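Local structure of MlnE (Bacillus amyloliquefaciens subsp. plantarum, 5D2E) at residues I123-I128 against N165-K170. The protein probably takes part in assembling the polyketide antibiotic macrolactin, this N-terminal piece being a B-type ketoreductase that binds NADP. Numbering follows the deposited sequence.
Sequences IRPRHI and NKLCPK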
ATOM      1  N   ILE A 123     -24.266 -13.306 -22.195  1.00 25.39           N
ATOM      2  CA  ILE A 123     -24.375 -12.669 -20.889  1.00 25.79           C
ATOM      3  C   ILE A 123     -23.139 -11.725 -20.769  1.00 27.11           C
ATOM      4  O   ILE A 123     -22.026 -12.196 -20.653  1.00 30.43           O
ATOM      5  CB  ILE A 123     -24.438 -13.723 -19.751  1.00 28.07           C
ATOM      6  CG1 ILE A 123     -25.810 -14.404 -19.816  1.00 28.49           C
ATOM      7  CG2 ILE A 123     -24.470 -13.038 -18.397  1.00 28.59           C
ATOM      8  CD1 ILE A 123     -25.946 -15.630 -18.966  1.00 32.93           C
ATOM      9  N   ARG A 124     -23.354 -10.408 -20.813  1.00 24.93           N
ATOM     10  CA  ARG A 124     -22.303  -9.400 -20.751  1.00 27.38           C
ATOM     11  C   ARG A 124     -22.465  -8.587 -19.424  1.00 26.50           C
ATOM     12  O   ARG A 124     -23.304  -7.700 -19.325  1.00 29.25           O
ATOM     13  CB  ARG A 124     -22.422  -8.436 -21.957  1.00 32.97           C
ATOM     14  CG  ARG A 124     -21.520  -7.172 -21.828  1.00 34.78           C
ATOM     15  CD  ARG A 124     -21.555  -6.255 -23.058  1.00 38.65           C
ATOM     16  NE  ARG A 124     -20.938  -6.917 -24.202  1.00 40.35           N
ATOM     17  CZ  ARG A 124     -20.878  -6.421 -25.423  1.00 40.12           C
ATOM     18  NH1 ARG A 124     -21.375  -5.226 -25.676  1.00 43.11           N
ATOM     19  NH2 ARG A 124     -20.258  -7.116 -26.366  1.00 35.49           N
ATOM     20  N   PRO A 125     -21.713  -8.958 -18.383  1.00 27.93           N
ATOM     21  CA  PRO A 125     -21.884  -8.288 -17.073  1.00 28.52           C
ATOM     22  C   PRO A 125     -21.451  -6.861 -17.152  1.00 28.66           C
ATOM     23  O   PRO A 125     -20.486  -6.552 -17.877  1.00 29.63           O
ATOM     24  CB  PRO A 125     -20.954  -9.066 -16.150  1.00 33.19           C
ATOM     25  CG  PRO A 125     -20.648 -10.350 -16.831  1.00 34.54           C
ATOM     26  CD  PRO A 125     -20.796 -10.092 -18.315  1.00 28.73           C
ATOM     27  N   ARG A 126     -22.128  -6.007 -16.411  1.00 30.36           N
ATOM     28  CA  ARG A 126     -21.686  -4.681 -16.179  1.00 28.43           C
ATOM     29  C   ARG A 126     -21.282  -4.459 -14.702  1.00 30.17           C
ATOM     30  O   ARG A 126     -20.241  -3.909 -14.405  1.00 32.81           O
ATOM     31  CB  ARG A 126     -22.766  -3.706 -16.508  1.00 35.06           C
ATOM     32  CG  ARG A 126     -22.174  -2.440 -17.148  1.00 45.10           C
ATOM     33  CD  ARG A 126     -22.694  -1.261 -16.462  1.00 48.68           C
ATOM     34  NE  ARG A 126     -21.990  -0.038 -16.838  1.00 55.74           N
ATOM     35  CZ  ARG A 126     -22.352   0.734 -17.842  1.00 56.89           C
ATOM     36  NH1 ARG A 126     -23.342   0.362 -18.641  1.00 62.35           N
ATOM     37  NH2 ARG A 126     -21.708   1.866 -18.073  1.00 62.36           N
ATOM     38  N   HIS A 127     -22.070  -4.971 -13.775  1.00 28.26           N
ATOM     39  CA  HIS A 127     -21.762  -4.830 -12.362  1.00 29.87           C
ATOM     40  C   HIS A 127     -21.113  -6.049 -11.814  1.00 28.25           C
ATOM     41  O   HIS A 127     -21.699  -7.096 -11.834  1.00 27.94           O
ATOM     42  CB  HIS A 127     -23.031  -4.516 -11.610  1.00 33.41           C
ATOM     43  CG  HIS A 127     -23.860  -3.516 -12.334  1.00 44.19           C
ATOM     44  ND1 HIS A 127     -23.708  -2.161 -12.144  1.00 44.37           N
ATOM     45  CD2 HIS A 127     -24.705  -3.662 -13.385  1.00 47.95           C
ATOM     46  CE1 HIS A 127     -24.473  -1.512 -12.990  1.00 44.72           C
ATOM     47  NE2 HIS A 127     -25.094  -2.399 -13.753  1.00 49.55           N
ATOM     48  N   ILE A 128     -19.890  -5.898 -11.293  1.00 26.46           N
ATOM     49  CA  ILE A 128     -19.112  -6.983 -10.800  1.00 26.67           C
ATOM     50  C   ILE A 128     -18.913  -6.750  -9.326  1.00 27.69           C
ATOM     51  O   ILE A 128     -18.553  -5.634  -8.951  1.00 27.20           O
ATOM     52  CB  ILE A 128     -17.690  -7.019 -11.418  1.00 29.11           C
ATOM     53  CG1 ILE A 128     -17.679  -6.855 -12.934  1.00 34.16           C
ATOM     54  CG2 ILE A 128     -16.974  -8.241 -10.971  1.00 28.57           C
ATOM     55  CD1 ILE A 128     -18.605  -7.718 -13.686  1.00 39.04           C
ATOM     56  N   ASN A 165     -10.323 -11.336 -22.956  1.00 27.16           N
ATOM     57  CA  ASN A 165     -11.504 -11.927 -23.603  1.00 26.40           C
ATOM     58  C   ASN A 165     -12.571 -10.893 -23.933  1.00 29.35           C
ATOM     59  O   ASN A 165     -13.671 -11.243 -24.343  1.00 29.66           O
ATOM     60  CB  ASN A 165     -12.080 -13.013 -22.677  1.00 30.52           C
ATOM     61  CG  ASN A 165     -11.103 -14.148 -22.475  1.00 34.24           C
ATOM     62  OD1 ASN A 165     -10.670 -14.727 -23.430  1.00 42.81           O
ATOM     63  ND2 ASN A 165     -10.638 -14.351 -21.284  1.00 32.96           N
ATOM     64  N   LYS A 166     -12.295  -9.618 -23.684  1.00 29.48           N
ATOM     65  CA  LYS A 166     -13.197  -8.517 -23.958  1.00 28.18           C
ATOM     66  C   LYS A 166     -14.631  -8.727 -23.443  1.00 31.49           C
ATOM     67  O   LYS A 166     -15.621  -8.474 -24.149  1.00 30.70           O
ATOM     68  CB  LYS A 166     -13.191  -8.241 -25.469  1.00 35.49           C
ATOM     69  CG  LYS A 166     -11.807  -7.794 -25.969  1.00 39.73           C
ATOM     70  CD  LYS A 166     -11.964  -6.908 -27.184  1.00 50.72           C
ATOM     71  CE  LYS A 166     -10.728  -6.990 -28.059  1.00 64.54           C
ATOM     72  NZ  LYS A 166     -10.674  -5.781 -28.933  1.00 76.07           N
ATOM     73  N   LEU A 167     -14.740  -9.193 -22.200  1.00 29.40           N
ATOM     74  CA  LEU A 167     -16.012  -9.556 -21.667  1.00 27.99           C
ATOM     75  C   LEU A 167     -16.869  -8.314 -21.374  1.00 29.96           C
ATOM     76  O   LEU A 167     -18.068  -8.343 -21.600  1.00 30.63           O
ATOM     77  CB  LEU A 167     -15.798 -10.435 -20.460  1.00 28.71           C
ATOM     78  CG  LEU A 167     -17.092 -10.762 -19.751  1.00 30.54           C
ATOM     79  CD1 LEU A 167     -17.771 -11.793 -20.637  1.00 31.16           C
ATOM     80  CD2 LEU A 167     -16.870 -11.318 -18.355  1.00 30.69           C
ATOM     81  N   CYS A 168     -16.219  -7.218 -20.929  1.00 30.98           N
ATOM     82  CA  CYS A 168     -16.856  -6.028 -20.440  1.00 30.37           C
ATOM     83  C   CYS A 168     -16.313  -4.792 -21.103  1.00 34.66           C
ATOM     84  O   CYS A 168     -15.331  -4.202 -20.657  1.00 40.18           O
ATOM     85  CB  CYS A 168     -16.640  -5.903 -18.916  1.00 33.66           C
ATOM     86  SG  CYS A 168     -17.155  -7.338 -17.930  1.00 32.78           S
ATOM     87  N   PRO A 169     -17.010  -4.315 -22.113  1.00 37.61           N
ATOM     88  CA  PRO A 169     -16.647  -3.009 -22.673  1.00 38.80           C
ATOM     89  C   PRO A 169     -16.626  -1.899 -21.608  1.00 38.19           C
ATOM     90  O   PRO A 169     -15.781  -1.009 -21.683  1.00 41.82           O
ATOM     91  CB  PRO A 169     -17.748  -2.755 -23.718  1.00 43.71           C
ATOM     92  CG  PRO A 169     -18.225  -4.138 -24.088  1.00 45.39           C
ATOM     93  CD  PRO A 169     -18.073  -4.998 -22.852  1.00 40.37           C
ATOM     94  N   LYS A 170     -17.550  -1.962 -20.649  1.00 33.68           N
ATOM     95  CA  LYS A 170     -17.560  -1.121 -19.470  1.00 33.82           C
ATOM     96  C   LYS A 170     -17.911  -1.999 -18.300  1.00 35.29           C
ATOM     97  O   LYS A 170     -18.726  -2.918 -18.414  1.00 34.16           O
ATOM     98  CB  LYS A 170     -18.626  -0.062 -19.573  1.00 37.39           C
ATOM     99  CG  LYS A 170     -18.242   1.154 -20.383  1.00 49.81           C
ATOM    100  CD  LYS A 170     -19.180   2.330 -20.069  1.00 60.78           C
ATOM    101  CE  LYS A 170     -18.516   3.647 -20.432  1.00 68.97           C
ATOM    102  NZ  LYS A 170     -18.220   3.680 -21.889  1.00 73.14           N
TER
HETATM  103  O   HOH W   1     -19.456  -9.289 -23.637  1.00 31.59           O
HETATM  104  O   HOH W   2     -20.221  -4.534 -19.851  1.00 34.18           O
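Pro169 CG sits over one face of the Arg124 guanidinium, 3.6 Å above its plane and displaced toward the rim, while a water lies in that plane at the edge. The two side chains meet tip to tip; the bend of the arginine at chi3 (-67°) turns NE out of an otherwise extended chain. NE donates to the edge water, which in turn donates to the carbonyl oxygen of Leu167, so the stacked group is also tied to the opposing backbone. The Arg126 guanidinium likewise has Lys170 CB over one face, again toward the rim. Here the side chains run side by side in the same direction, and Arg126 NH2 comes within 3.3 Å of Lys170 CD. The like-charged ends do not touch, NH2 and NZ being 5.5 Å apart; salt bridges from Arg126 to Glu172 and Glu58 would probably offset the repulsion. Residues 123-128 run into strand 127-133 of a Rossmann-like domain, and residues 165-170 lead up to its parallel neighbour 171-180; helix 141-164, between the strands, ends in a Schellman motif in which Lys166 has positive phi. Before direct strand pairing begins, a second water bridges the segments, donating to Pro125 O (2.8 Å) and Lys170 O (2.6 Å). Cys168 SG also approaches Pro125 O, at 3.4 Å. In the buried part of the contact, the Pro125 ring crosses the Leu167 side chain at about a right angle, CD lying 4.0 Å from Leu167 CG, and helix 108-120 packs against this leucine through Cys115 and Arg119.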